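Topoisomerase IV subunit A (Escherichia coli, PDB 1ZVT) forms with its partner subunit a type II topoisomerase that decatenates and relaxes DNA, its C-terminal beta-pinwheel probably binding DNA and guiding substrate choice. Local coordinates at residues E2-V7 and S16-I22; V39-Q45 and M89-S93; P46-V50 and F112-R118; T53-Y57 and R120-I126. All coordinates share one frame. Residue numbers count along the deposited sequence, not the author numbering.

Contact 1 of 4, residues E2-V7 and S16-I22; sequences EPVTIV and SAKGHDI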
loop_
_atom_site.group_PDB
_atom_site.type_symbol
_atom_site.label_atom_id
_atom_site.label_comp_id
_atom_site.label_asym_id
_atom_site.label_seq_id
_atom_site.Cartn_x
_atom_site.Cartn_y
_atom_site.Cartn_z
ATOM N N GLU A 2 8.228 6.586 23.887
ATOM C CA GLU A 2 8.577 7.936 23.464
ATOM C C GLU A 2 8.273 8.047 21.967
ATOM O O GLU A 2 8.384 7.051 21.252
ATOM C CB GLU A 2 10.056 8.238 23.737
ATOM C CG GLU A 2 11.054 7.603 22.747
ATOM C CD GLU A 2 12.509 8.029 22.978
ATOM O OE1 GLU A 2 13.395 7.142 22.981
ATOM O OE2 GLU A 2 12.770 9.241 23.150
ATOM N N PRO A 3 7.868 9.243 21.501
ATOM C CA PRO A 3 7.590 9.449 20.069
ATOM C C PRO A 3 8.807 9.172 19.202
ATOM O O PRO A 3 9.896 9.630 19.531
ATOM C CB PRO A 3 7.232 10.940 19.994
ATOM C CG PRO A 3 7.742 11.527 21.249
ATOM C CD PRO A 3 7.619 10.468 22.276
ATOM N N VAL A 4 8.609 8.442 18.096
ATOM C CA VAL A 4 9.688 8.156 17.159
ATOM C C VAL A 4 9.184 8.324 15.729
ATOM O O VAL A 4 7.968 8.204 15.471
ATOM C CB VAL A 4 10.254 6.708 17.303
ATOM C CG1 VAL A 4 10.912 6.532 18.684
ATOM C CG2 VAL A 4 9.177 5.661 17.091
ATOM N N THR A 5 10.133 8.551 14.824
ATOM C CA THR A 5 9.880 8.510 13.374
ATOM C C THR A 5 10.809 7.476 12.790
ATOM O O THR A 5 12.016 7.530 13.025
ATOM C CB THR A 5 10.157 9.867 12.716
ATOM O OG1 THR A 5 9.270 10.830 13.287
ATOM C CG2 THR A 5 9.925 9.807 11.206
ATOM N N ILE A 6 10.251 6.536 12.041
ATOM C CA ILE A 6 11.090 5.547 11.364
ATOM C C ILE A 6 11.275 6.010 9.919
ATOM O O ILE A 6 10.307 6.372 9.251
ATOM C CB ILE A 6 10.453 4.135 11.364
ATOM C CG1 ILE A 6 9.898 3.752 12.754
ATOM C CG2 ILE A 6 11.459 3.130 10.799
ATOM C CD1 ILE A 6 10.923 3.836 13.902
ATOM N N VAL A 7 12.524 6.021 9.464
ATOM C CA VAL A 7 12.874 6.540 8.137
ATOM C C VAL A 7 13.482 5.429 7.301
ATOM O O VAL A 7 14.426 4.760 7.736
ATOM C CB VAL A 7 13.887 7.704 8.255
ATOM C CG1 VAL A 7 14.267 8.276 6.841
ATOM C CG2 VAL A 7 13.323 8.805 9.188
ATOM N N SER A 16 15.584 4.971 13.417
ATOM C CA SER A 16 14.475 5.431 14.261
ATOM C C SER A 16 14.909 6.737 14.903
ATOM O O SER A 16 15.808 6.737 15.747
ATOM C CB SER A 16 14.148 4.388 15.343
ATOM O OG SER A 16 13.100 4.822 16.204
ATOM N N ALA A 17 14.292 7.837 14.499
ATOM C CA ALA A 17 14.651 9.161 15.017
ATOM C C ALA A 17 13.733 9.509 16.173
ATOM O O ALA A 17 12.559 9.171 16.154
ATOM C CB ALA A 17 14.534 10.197 13.926
ATOM N N LYS A 18 14.274 10.169 17.192
ATOM C CA LYS A 18 13.459 10.619 18.317
ATOM C C LYS A 18 12.557 11.756 17.852
ATOM O O LYS A 18 13.012 12.651 17.157
ATOM C CB LYS A 18 14.363 11.131 19.445
ATOM C CG LYS A 18 15.253 10.064 20.048
ATOM C CD LYS A 18 16.027 10.623 21.237
ATOM C CE LYS A 18 16.921 9.551 21.854
ATOM N NZ LYS A 18 17.276 9.870 23.262
ATOM N N GLY A 19 11.283 11.709 18.235
ATOM C CA GLY A 19 10.339 12.775 17.921
ATOM C C GLY A 19 9.565 12.585 16.633
ATOM O O GLY A 19 9.878 11.691 15.840
ATOM N N HIS A 20 8.566 13.441 16.421
ATOM C CA HIS A 20 7.743 13.374 15.212
ATOM C C HIS A 20 8.061 14.495 14.216
ATOM O O HIS A 20 7.519 14.498 13.095
ATOM C CB HIS A 20 6.255 13.405 15.577
ATOM C CG HIS A 20 5.752 12.148 16.215
ATOM N ND1 HIS A 20 4.521 12.071 16.827
ATOM C CD2 HIS A 20 6.307 10.918 16.327
ATOM C CE1 HIS A 20 4.331 10.841 17.272
ATOM N NE2 HIS A 20 5.402 10.122 16.985
ATOM N N ASP A 21 8.959 15.412 14.616
ATOM C CA ASP A 21 9.240 16.657 13.877
ATOM C C ASP A 21 10.502 16.665 12.995
ATOM O O ASP A 21 10.901 17.722 12.473
ATOM C CB ASP A 21 9.326 17.842 14.871
ATOM C CG ASP A 21 10.614 17.826 15.708
ATOM O OD1 ASP A 21 11.311 16.785 15.750
ATOM O OD2 ASP A 21 10.934 18.860 16.353
ATOM N N ILE A 22 11.155 15.520 12.846
ATOM C CA ILE A 22 12.435 15.471 12.151
ATOM C C ILE A 22 12.274 15.788 10.666
ATOM O O ILE A 22 11.202 15.580 10.085
ATOM C CB ILE A 22 13.126 14.109 12.329
ATOM C CG1 ILE A 22 12.281 13.009 11.693
ATOM C CG2 ILE A 22 13.331 13.822 13.825
ATOM C CD1 ILE A 22 13.096 12.053 10.903
HETATM O O HOH W 1 7.199 11.949 11.719
#

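Contact 2 of 4, residues V39-Q45 and M89-S93; sequences VKGKSNQ and MLMES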
loop_
_atom_site.group_PDB
_atom_site.type_symbol
_atom_site.label_atom_id
_atom_site.label_comp_id
_atom_site.label_asym_id
_atom_site.label_seq_id
_atom_site.Cartn_x
_atom_site.Cartn_y
_atom_site.Cartn_z
ATOM N N VAL A 39 7.484 7.004 8.669
ATOM C CA VAL A 39 6.248 6.784 9.448
ATOM C C VAL A 39 6.488 7.207 10.888
ATOM O O VAL A 39 7.624 7.325 11.333
ATOM C CB VAL A 39 5.752 5.319 9.374
ATOM C CG1 VAL A 39 5.371 4.966 7.908
ATOM C CG2 VAL A 39 6.813 4.380 9.884
ATOM N N LYS A 40 5.420 7.445 11.630
ATOM C CA LYS A 40 5.594 7.899 13.014
ATOM C C LYS A 40 4.763 7.059 13.964
ATOM O O LYS A 40 3.762 6.443 13.569
ATOM C CB LYS A 40 5.249 9.379 13.155
ATOM C CG LYS A 40 3.761 9.702 12.971
ATOM C CD LYS A 40 3.505 11.197 13.191
ATOM C CE LYS A 40 2.080 11.584 12.824
ATOM N NZ LYS A 40 1.857 11.491 11.333
ATOM N N GLY A 41 5.201 7.015 15.214
ATOM C CA GLY A 41 4.506 6.232 16.215
ATOM C C GLY A 41 5.220 6.367 17.529
ATOM O O GLY A 41 5.861 7.380 17.791
ATOM N N LYS A 42 5.101 5.330 18.347
ATOM C CA LYS A 42 5.736 5.318 19.669
ATOM C C LYS A 42 6.781 4.228 19.723
ATOM O O LYS A 42 6.701 3.245 18.995
ATOM C CB LYS A 42 4.684 5.072 20.754
ATOM C CG LYS A 42 3.737 6.257 20.972
ATOM C CD LYS A 42 2.623 5.885 21.952
ATOM C CE LYS A 42 1.635 7.040 22.128
ATOM N NZ LYS A 42 1.171 7.133 23.541
ATOM N N SER A 43 7.763 4.396 20.603
ATOM C CA SER A 43 8.903 3.490 20.649
ATOM C C SER A 43 8.497 2.088 21.124
ATOM O O SER A 43 9.218 1.123 20.865
ATOM C CB SER A 43 10.030 4.089 21.508
ATOM O OG SER A 43 9.544 4.390 22.804
ATOM N N ASN A 44 7.332 1.982 21.772
ATOM C CA ASN A 44 6.816 0.694 22.227
ATOM C C ASN A 44 5.748 0.086 21.322
ATOM O O ASN A 44 4.923 -0.717 21.774
ATOM C CB ASN A 44 6.313 0.784 23.680
ATOM C CG ASN A 44 5.140 1.735 23.849
ATOM O OD1 ASN A 44 4.874 2.594 23.001
ATOM N ND2 ASN A 44 4.426 1.592 24.971
ATOM N N GLN A 45 5.758 0.457 20.040
ATOM C CA GLN A 45 4.848 -0.142 19.075
ATOM C C GLN A 45 5.722 -0.633 17.915
ATOM O O GLN A 45 6.755 -0.045 17.654
ATOM C CB GLN A 45 3.742 0.844 18.636
ATOM C CG GLN A 45 3.906 1.549 17.308
ATOM C CD GLN A 45 2.928 2.722 17.094
ATOM O OE1 GLN A 45 3.121 3.789 17.626
ATOM N NE2 GLN A 45 1.884 2.503 16.309
ATOM N N MET A 89 6.042 0.516 4.245
ATOM C CA MET A 89 6.306 0.647 5.672
ATOM C C MET A 89 5.081 1.247 6.366
ATOM O O MET A 89 4.496 2.231 5.866
ATOM C CB MET A 89 7.518 1.570 5.885
ATOM C CG MET A 89 7.893 1.792 7.327
ATOM S SD MET A 89 9.474 2.682 7.587
ATOM C CE MET A 89 9.185 4.250 6.746
ATOM N N LEU A 90 4.686 0.669 7.496
ATOM C CA LEU A 90 3.497 1.124 8.224
ATOM C C LEU A 90 3.763 1.149 9.717
ATOM O O LEU A 90 4.489 0.292 10.256
ATOM C CB LEU A 90 2.325 0.168 7.990
ATOM C CG LEU A 90 1.740 0.185 6.577
ATOM C CD1 LEU A 90 2.451 -0.795 5.656
ATOM C CD2 LEU A 90 0.256 -0.135 6.673
ATOM N N MET A 91 3.123 2.086 10.404
ATOM C CA MET A 91 3.136 2.123 11.847
ATOM C C MET A 91 1.777 2.674 12.262
ATOM O O MET A 91 1.492 3.849 12.034
ATOM C CB MET A 91 4.279 3.022 12.334
ATOM C CG MET A 91 4.728 2.780 13.720
ATOM S SD MET A 91 6.349 3.532 14.024
ATOM C CE MET A 91 6.752 2.843 15.614
ATOM N N GLU A 92 0.935 1.807 12.818
ATOM C CA GLU A 92 -0.461 2.126 13.146
ATOM C C GLU A 92 -0.852 1.445 14.450
ATOM O O GLU A 92 -0.096 0.633 15.001
ATOM C CB GLU A 92 -1.398 1.619 12.023
ATOM C CG GLU A 92 -1.053 2.120 10.590
ATOM C CD GLU A 92 -1.340 3.623 10.361
ATOM O OE1 GLU A 92 -2.217 4.188 11.047
ATOM O OE2 GLU A 92 -0.702 4.272 9.487
ATOM N N SER A 93 -2.049 1.755 14.941
ATOM C CA SER A 93 -2.555 1.104 16.143
ATOM C C SER A 93 -2.843 -0.359 15.809
ATOM O O SER A 93 -3.090 -0.693 14.640
ATOM C CB SER A 93 -3.809 1.817 16.653
ATOM O OG SER A 93 -4.852 1.684 15.700
HETATM O O HOH W 2 2.617 6.503 10.681
#

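Contact 3 of 4, residues P46-V50 and F112-R118; sequences PVVFV and FNDLVAR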
loop_
_atom_site.group_PDB
_atom_site.type_symbol
_atom_site.label_atom_id
_atom_site.label_comp_id
_atom_site.label_asym_id
_atom_site.label_seq_id
_atom_site.Cartn_x
_atom_site.Cartn_y
_atom_site.Cartn_z
ATOM N N PRO A 46 5.335 -1.726 17.250
ATOM C CA PRO A 46 6.206 -2.199 16.166
ATOM C C PRO A 46 6.086 -1.341 14.893
ATOM O O PRO A 46 5.048 -0.711 14.668
ATOM C CB PRO A 46 5.673 -3.608 15.893
ATOM C CG PRO A 46 4.226 -3.501 16.225
ATOM C CD PRO A 46 4.166 -2.597 17.433
ATOM N N VAL A 47 7.156 -1.323 14.096
ATOM C CA VAL A 47 7.082 -0.857 12.713
ATOM C C VAL A 47 7.054 -2.064 11.791
ATOM O O VAL A 47 7.738 -3.048 12.035
ATOM C CB VAL A 47 8.221 0.148 12.341
ATOM C CG1 VAL A 47 9.626 -0.390 12.643
ATOM C CG2 VAL A 47 8.060 0.613 10.857
ATOM N N VAL A 48 6.197 -2.003 10.775
ATOM C CA VAL A 48 5.965 -3.147 9.888
ATOM C C VAL A 48 6.434 -2.789 8.476
ATOM O O VAL A 48 6.288 -1.640 8.047
ATOM C CB VAL A 48 4.475 -3.520 9.893
ATOM C CG1 VAL A 48 4.085 -4.289 8.660
ATOM C CG2 VAL A 48 4.142 -4.323 11.159
ATOM N N PHE A 49 7.001 -3.780 7.783
ATOM C CA PHE A 49 7.462 -3.675 6.409
ATOM C C PHE A 49 6.750 -4.744 5.601
ATOM O O PHE A 49 6.547 -5.879 6.066
ATOM C CB PHE A 49 8.985 -3.874 6.335
ATOM C CG PHE A 49 9.737 -2.848 7.123
ATOM C CD1 PHE A 49 10.084 -3.086 8.449
ATOM C CD2 PHE A 49 10.036 -1.608 6.552
ATOM C CE1 PHE A 49 10.745 -2.099 9.211
ATOM C CE2 PHE A 49 10.690 -0.611 7.314
ATOM C CZ PHE A 49 11.041 -0.875 8.642
ATOM N N VAL A 50 6.373 -4.389 4.380
ATOM C CA VAL A 50 5.836 -5.384 3.452
ATOM C C VAL A 50 6.780 -5.496 2.239
ATOM O O VAL A 50 7.140 -4.465 1.633
ATOM C CB VAL A 50 4.416 -5.007 3.002
ATOM C CG1 VAL A 50 3.895 -6.079 2.057
ATOM C CG2 VAL A 50 3.474 -4.880 4.226
ATOM N N PHE A 112 -3.780 -4.040 11.424
ATOM C CA PHE A 112 -2.312 -3.895 11.524
ATOM C C PHE A 112 -1.702 -5.080 12.272
ATOM O O PHE A 112 -0.618 -5.582 11.907
ATOM C CB PHE A 112 -1.985 -2.572 12.227
ATOM C CG PHE A 112 -0.505 -2.276 12.341
ATOM C CD1 PHE A 112 0.214 -1.799 11.254
ATOM C CD2 PHE A 112 0.164 -2.460 13.552
ATOM C CE1 PHE A 112 1.598 -1.510 11.363
ATOM C CE2 PHE A 112 1.560 -2.189 13.668
ATOM C CZ PHE A 112 2.267 -1.708 12.560
ATOM N N ASN A 113 -2.389 -5.539 13.314
ATOM C CA ASN A 113 -1.914 -6.685 14.077
ATOM C C ASN A 113 -1.633 -7.908 13.202
ATOM O O ASN A 113 -0.685 -8.644 13.464
ATOM C CB ASN A 113 -2.886 -7.050 15.196
ATOM C CG ASN A 113 -2.286 -8.042 16.154
ATOM O OD1 ASN A 113 -2.805 -9.142 16.328
ATOM N ND2 ASN A 113 -1.150 -7.686 16.726
ATOM N N ASP A 114 -2.431 -8.101 12.147
ATOM C CA ASP A 114 -2.263 -9.226 11.237
ATOM C C ASP A 114 -0.967 -9.164 10.468
ATOM O O ASP A 114 -0.509 -10.181 9.983
ATOM C CB ASP A 114 -3.411 -9.288 10.236
ATOM C CG ASP A 114 -4.725 -9.645 10.903
ATOM O OD1 ASP A 114 -4.714 -10.532 11.790
ATOM O OD2 ASP A 114 -5.752 -9.053 10.538
ATOM N N LEU A 115 -0.389 -7.971 10.362
ATOM C CA LEU A 115 0.906 -7.810 9.678
ATOM C C LEU A 115 2.094 -8.047 10.610
ATOM O O LEU A 115 3.215 -8.206 10.145
ATOM C CB LEU A 115 1.016 -6.412 9.077
ATOM C CG LEU A 115 0.351 -6.188 7.718
ATOM C CD1 LEU A 115 -1.130 -6.312 7.835
ATOM C CD2 LEU A 115 0.696 -4.802 7.231
ATOM N N VAL A 116 1.853 -8.063 11.920
ATOM C CA VAL A 116 2.975 -8.062 12.870
ATOM C C VAL A 116 3.563 -9.462 12.994
ATOM O O VAL A 116 2.935 -10.365 13.561
ATOM C CB VAL A 116 2.549 -7.497 14.222
ATOM C CG1 VAL A 116 3.666 -7.647 15.289
ATOM C CG2 VAL A 116 2.135 -6.040 14.066
ATOM N N ALA A 117 4.742 -9.650 12.411
ATOM C CA ALA A 117 5.436 -10.939 12.458
ATOM C C ALA A 117 6.864 -10.661 12.889
ATOM O O ALA A 117 7.641 -10.089 12.125
ATOM C CB ALA A 117 5.414 -11.601 11.118
ATOM N N ARG A 118 7.192 -11.032 14.131
ATOM C CA ARG A 118 8.451 -10.620 14.731
ATOM C C ARG A 118 9.626 -11.556 14.394
ATOM O O ARG A 118 10.772 -11.243 14.710
ATOM C CB ARG A 118 8.277 -10.418 16.247
ATOM C CG ARG A 118 7.203 -9.362 16.557
ATOM C CD ARG A 118 6.838 -9.265 18.021
ATOM N NE ARG A 118 5.815 -8.242 18.291
ATOM C CZ ARG A 118 6.068 -6.941 18.419
ATOM N NH1 ARG A 118 7.303 -6.480 18.281
ATOM N NH2 ARG A 118 5.087 -6.089 18.662
#

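Contact 4 of 4, residues T53-Y57 and R120-I126; sequences TGRSY and RAGKALI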
loop_
_atom_site.group_PDB
_atom_site.type_symbol
_atom_site.label_atom_id
_atom_site.label_comp_id
_atom_site.label_asym_id
_atom_site.label_seq_id
_atom_site.Cartn_x
_atom_site.Cartn_y
_atom_site.Cartn_z
ATOM N N THR A 53 7.064 -9.623 -2.408
ATOM C CA THR A 53 6.469 -10.949 -2.528
ATOM C C THR A 53 5.212 -11.126 -1.676
ATOM O O THR A 53 4.585 -12.184 -1.700
ATOM C CB THR A 53 7.478 -12.085 -2.209
ATOM O OG1 THR A 53 7.741 -12.140 -0.804
ATOM C CG2 THR A 53 8.784 -11.905 -2.970
ATOM N N GLY A 54 4.848 -10.075 -0.954
ATOM C CA GLY A 54 3.631 -10.095 -0.128
ATOM C C GLY A 54 3.847 -10.575 1.298
ATOM O O GLY A 54 2.876 -10.879 2.012
ATOM N N ARG A 55 5.107 -10.645 1.718
ATOM C CA ARG A 55 5.416 -10.998 3.116
ATOM C C ARG A 55 5.453 -9.748 3.986
ATOM O O ARG A 55 5.850 -8.693 3.520
ATOM C CB ARG A 55 6.756 -11.751 3.201
ATOM C CG ARG A 55 6.744 -13.094 2.438
ATOM C CD ARG A 55 7.969 -13.953 2.786
ATOM N NE ARG A 55 7.928 -14.490 4.152
ATOM C CZ ARG A 55 7.345 -15.637 4.514
ATOM N NH1 ARG A 55 6.686 -16.389 3.626
ATOM N NH2 ARG A 55 7.406 -16.037 5.773
ATOM N N SER A 56 5.051 -9.867 5.255
ATOM C CA SER A 56 5.159 -8.753 6.212
ATOM C C SER A 56 6.080 -9.106 7.392
ATOM O O SER A 56 6.223 -10.274 7.757
ATOM C CB SER A 56 3.790 -8.295 6.735
ATOM O OG SER A 56 3.169 -9.309 7.511
ATOM N N TYR A 57 6.691 -8.074 7.978
ATOM C CA TYR A 57 7.707 -8.238 8.996
ATOM C C TYR A 57 7.531 -7.121 9.996
ATOM O O TYR A 57 7.250 -5.992 9.594
ATOM C CB TYR A 57 9.105 -8.079 8.401
ATOM C CG TYR A 57 9.430 -8.910 7.202
ATOM C CD1 TYR A 57 9.020 -8.516 5.926
ATOM C CD2 TYR A 57 10.217 -10.061 7.324
ATOM C CE1 TYR A 57 9.358 -9.279 4.802
ATOM C CE2 TYR A 57 10.550 -10.821 6.197
ATOM C CZ TYR A 57 10.123 -10.410 4.958
ATOM O OH TYR A 57 10.421 -11.156 3.844
ATOM N N ARG A 120 12.276 -13.538 11.878
ATOM C CA ARG A 120 13.134 -12.915 10.878
ATOM C C ARG A 120 12.599 -13.068 9.457
ATOM O O ARG A 120 12.760 -12.159 8.631
ATOM C CB ARG A 120 14.564 -13.462 10.987
ATOM C CG ARG A 120 15.610 -12.552 10.364
ATOM C CD ARG A 120 17.030 -13.115 10.529
ATOM N NE ARG A 120 18.042 -12.093 10.243
ATOM C CZ ARG A 120 18.461 -11.770 9.020
ATOM N NH1 ARG A 120 17.922 -12.345 7.946
ATOM N NH2 ARG A 120 19.402 -10.850 8.869
ATOM N N ALA A 121 11.960 -14.204 9.180
ATOM C CA ALA A 121 11.413 -14.461 7.852
ATOM C C ALA A 121 10.032 -13.846 7.670
ATOM O O ALA A 121 9.468 -13.958 6.600
ATOM C CB ALA A 121 11.361 -15.967 7.580
ATOM N N GLY A 122 9.496 -13.211 8.717
ATOM C CA GLY A 122 8.139 -12.618 8.671
ATOM C C GLY A 122 7.046 -13.626 8.359
ATOM O O GLY A 122 7.185 -14.838 8.641
ATOM N N LYS A 123 5.965 -13.122 7.767
ATOM C CA LYS A 123 4.742 -13.887 7.507
ATOM C C LYS A 123 4.305 -13.768 6.058
ATOM O O LYS A 123 4.391 -12.693 5.468
ATOM C CB LYS A 123 3.627 -13.371 8.438
ATOM C CG LYS A 123 2.209 -13.575 7.966
ATOM C CD LYS A 123 1.206 -12.992 8.954
ATOM C CE LYS A 123 -0.216 -13.161 8.422
ATOM N NZ LYS A 123 -1.262 -12.697 9.392
ATOM N N ALA A 124 3.829 -14.878 5.473
ATOM C CA ALA A 124 3.187 -14.819 4.165
ATOM C C ALA A 124 1.834 -14.159 4.364
ATOM O O ALA A 124 0.943 -14.749 4.976
ATOM C CB ALA A 124 3.023 -16.244 3.588
ATOM N N LEU A 125 1.691 -12.913 3.937
ATOM C CA LEU A 125 0.474 -12.165 4.264
ATOM C C LEU A 125 -0.498 -12.170 3.097
ATOM O O LEU A 125 -1.683 -12.450 3.274
ATOM C CB LEU A 125 0.797 -10.732 4.674
ATOM C CG LEU A 125 -0.341 -9.711 4.732
ATOM C CD1 LEU A 125 -1.278 -9.996 5.885
ATOM C CD2 LEU A 125 0.259 -8.290 4.843
ATOM N N ILE A 126 -0.004 -11.806 1.919
ATOM C CA ILE A 126 -0.846 -11.861 0.720
ATOM C C ILE A 126 -0.212 -12.750 -0.343
ATOM O O ILE A 126 0.986 -12.642 -0.654
ATOM C CB ILE A 126 -1.245 -10.459 0.190
ATOM C CG1 ILE A 126 -2.125 -10.580 -1.066
ATOM C CG2 ILE A 126 -0.017 -9.581 -0.048
ATOM C CD1 ILE A 126 -2.977 -9.362 -1.288
HETATM O O HOH W 3 3.229 -14.091 0.552
HETATM O O HOH W 4 11.035 -14.546 4.225
#

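Contact 1 of 4, residues E2-V7 and S16-I22
This is a beta-hairpin pairing: strand 3-9 and strand 13-18, adjacent in one pinwheel blade, run antiparallel; the axes of residues 3-7 and 16-18 approach to 4.5 Å, with 146° between their directions. T5 and A17 form the hydrogen-bonded pair, with T5 N to A17 O at 2.8 Å and A17 N to T5 O at 2.7 Å; G19 N to P3 O, 2.8 Å, prolongs the ladder. Beyond K18 the chain swings across T5, and G19, with phi of 92°, makes a bend that a side chain would jam. T5 suits this spot because its OG1 donates to G19 O (2.8 Å) and accepts from water 1, which also donates to H20 O, while its CG2 lies 3.9 Å from I22 CD1. P3, whose ring nitrogen has no proton to give, rests its CB over the H20 ring, a CH-pi contact 3.8 Å from the centroid. H20 NE2 is hydrogen-bonded to G41 O on strand 35-42, which flanks 3-9 on its other edge and bonds V4 through G41 and I6 through V39.

Contact 2 of 4, residues V39-Q45 and M89-S93
No beta ladder joins these segments; their nearest CA atoms, those of V39 and M91, are 6.1 Å apart. The first leaves strand 35-42 through a type I turn, K42 to Q45, closed by Q45 N to K42 O at 3.1 Å. The second runs off the end of strand 86-90. Side chains fill the gap. V39 points toward M89 and M91; the CG2 methyl of this beta-branched residue lies 3.8 Å from both M89 CG and M91 CB. Strands 35-42 and 86-90 are edge strands of two successive four-stranded blades of the beta-pinwheel, so these apolar groups lie at a blade-to-blade junction. The long, flexible M91 extends to the turn, placing CE 3.4 Å from K42 O and 3.6 Å from Q45 CG. G41 leaves it room: a CB there would clash with M91 CG and with Q45 OE1. Q45 OE1 accepts from K42 N at 2.6 Å, and Q45 NE2 gives a weak hydrogen bond to E92 O at 3.0 Å. Water 2 accepts from K40 N (3.1 Å) and lies 3.2 Å from M91 O, to which it can donate.

Contact 3 of 4, residues P46-V50 and F112-R118
P46, just before strand 47-51, and V48 and V50 within it make the bumps here, and a compact turn supplies the hollow. P46 and V48 point toward 112-118, with V50 sideways to it, while V47 and F49 face away. The opposing chain coils tightly at 112-115, where L115 N bonds to F112 O at 2.9 Å and V116 N to N113 O at 3.0 Å, so F112, L115 and V116 present their side chains together. V48 fits among them: CG2 lies 3.5 Å from F112 CZ and 3.9 Å from V116 CG2, and CG1 is 3.7 Å from L115 CD2. Its two branches can thus meet different neighbours. The compact, rigid ring of P46 sets CG 3.9 Å from both F112 CE2 and V116 CG2, with R118 NH2 3.7 Å from that CG. V50 CG2 reaches L115 CD2 more loosely, at 4.1 Å. No hydrogen bond crosses the interface, so it rests on apolar fit. The loop after strand 106-111 thereby packs on strand 47-51, which lies between strands 86-90 and 55-59; F112 also touches L90, and V116 touches A58.

Contact 4 of 4, residues T53-Y57 and R120-I126
R120 begins the second segment with its backbone: its O lies 3.5 Å from Y57 CD2, near the plane of the ring, while its guanidinium is hydrogen-bonded to T79 OG1 and T75 O. A121 O is a busy acceptor, taking bonds from R55 NE at 2.9 Å and R55 NH2 at 3.0 Å and one from water 4 at 2.9 Å. G122 must be small, since a CB would strike S56 O and the Y57 ring; its phi of 59° also suits glycine, and its O receives a weak bond from R55 NH2 at 3.1 Å. At K123 the chain joins strand 55-59 as an antiparallel edge: S56 N to K123 O and K123 N to S56 O are both 2.9 Å. The K123 ammonium NZ is hydrogen-bonded to D114 O and S168 O, and S56 OG to L115 O. A124 pairs with R55 without backbone bonds, and its small CB lies 3.7 Å from R55 NH1. L125 and I126 both give their NH to G54 O, each at 3.0 Å. G54 has to lack a side chain, because a CB would clash with I126 O. Water 3 lies 3.2 Å from T53 O and 2.9 Å from I126 O and can donate to either. The chemistry implies that this short fourth strand of the blade is held mostly through main-chain groups, with R55, a cation rich in donors, gathering carbonyls of the bend before it.

From the N terminus, contact 1 closes a local hairpin loop, and the chain goes on from strand 13-18 to strand 35-42, which lies beside 3-9 in the same blade. Contact 2 opens on that strand only after contact 1 has closed, and its second half lies on the next blade, whose strand 47-51 follows directly. Contacts 2, 3 and 4 then cross one another: all their first segments, 39-45, 46-50 and 53-57, precede 89-93, 112-118 and 120-126. Contact 2 spans two blades, contact 3 brings the loop after strand 106-111 of the third onto the second, and contact 4 adds 123-124 as the second blade's outer strand. Hydrogen bonds join contacts 2 and 3 (L90 to V48) and 3 and 4 (D114 to K123).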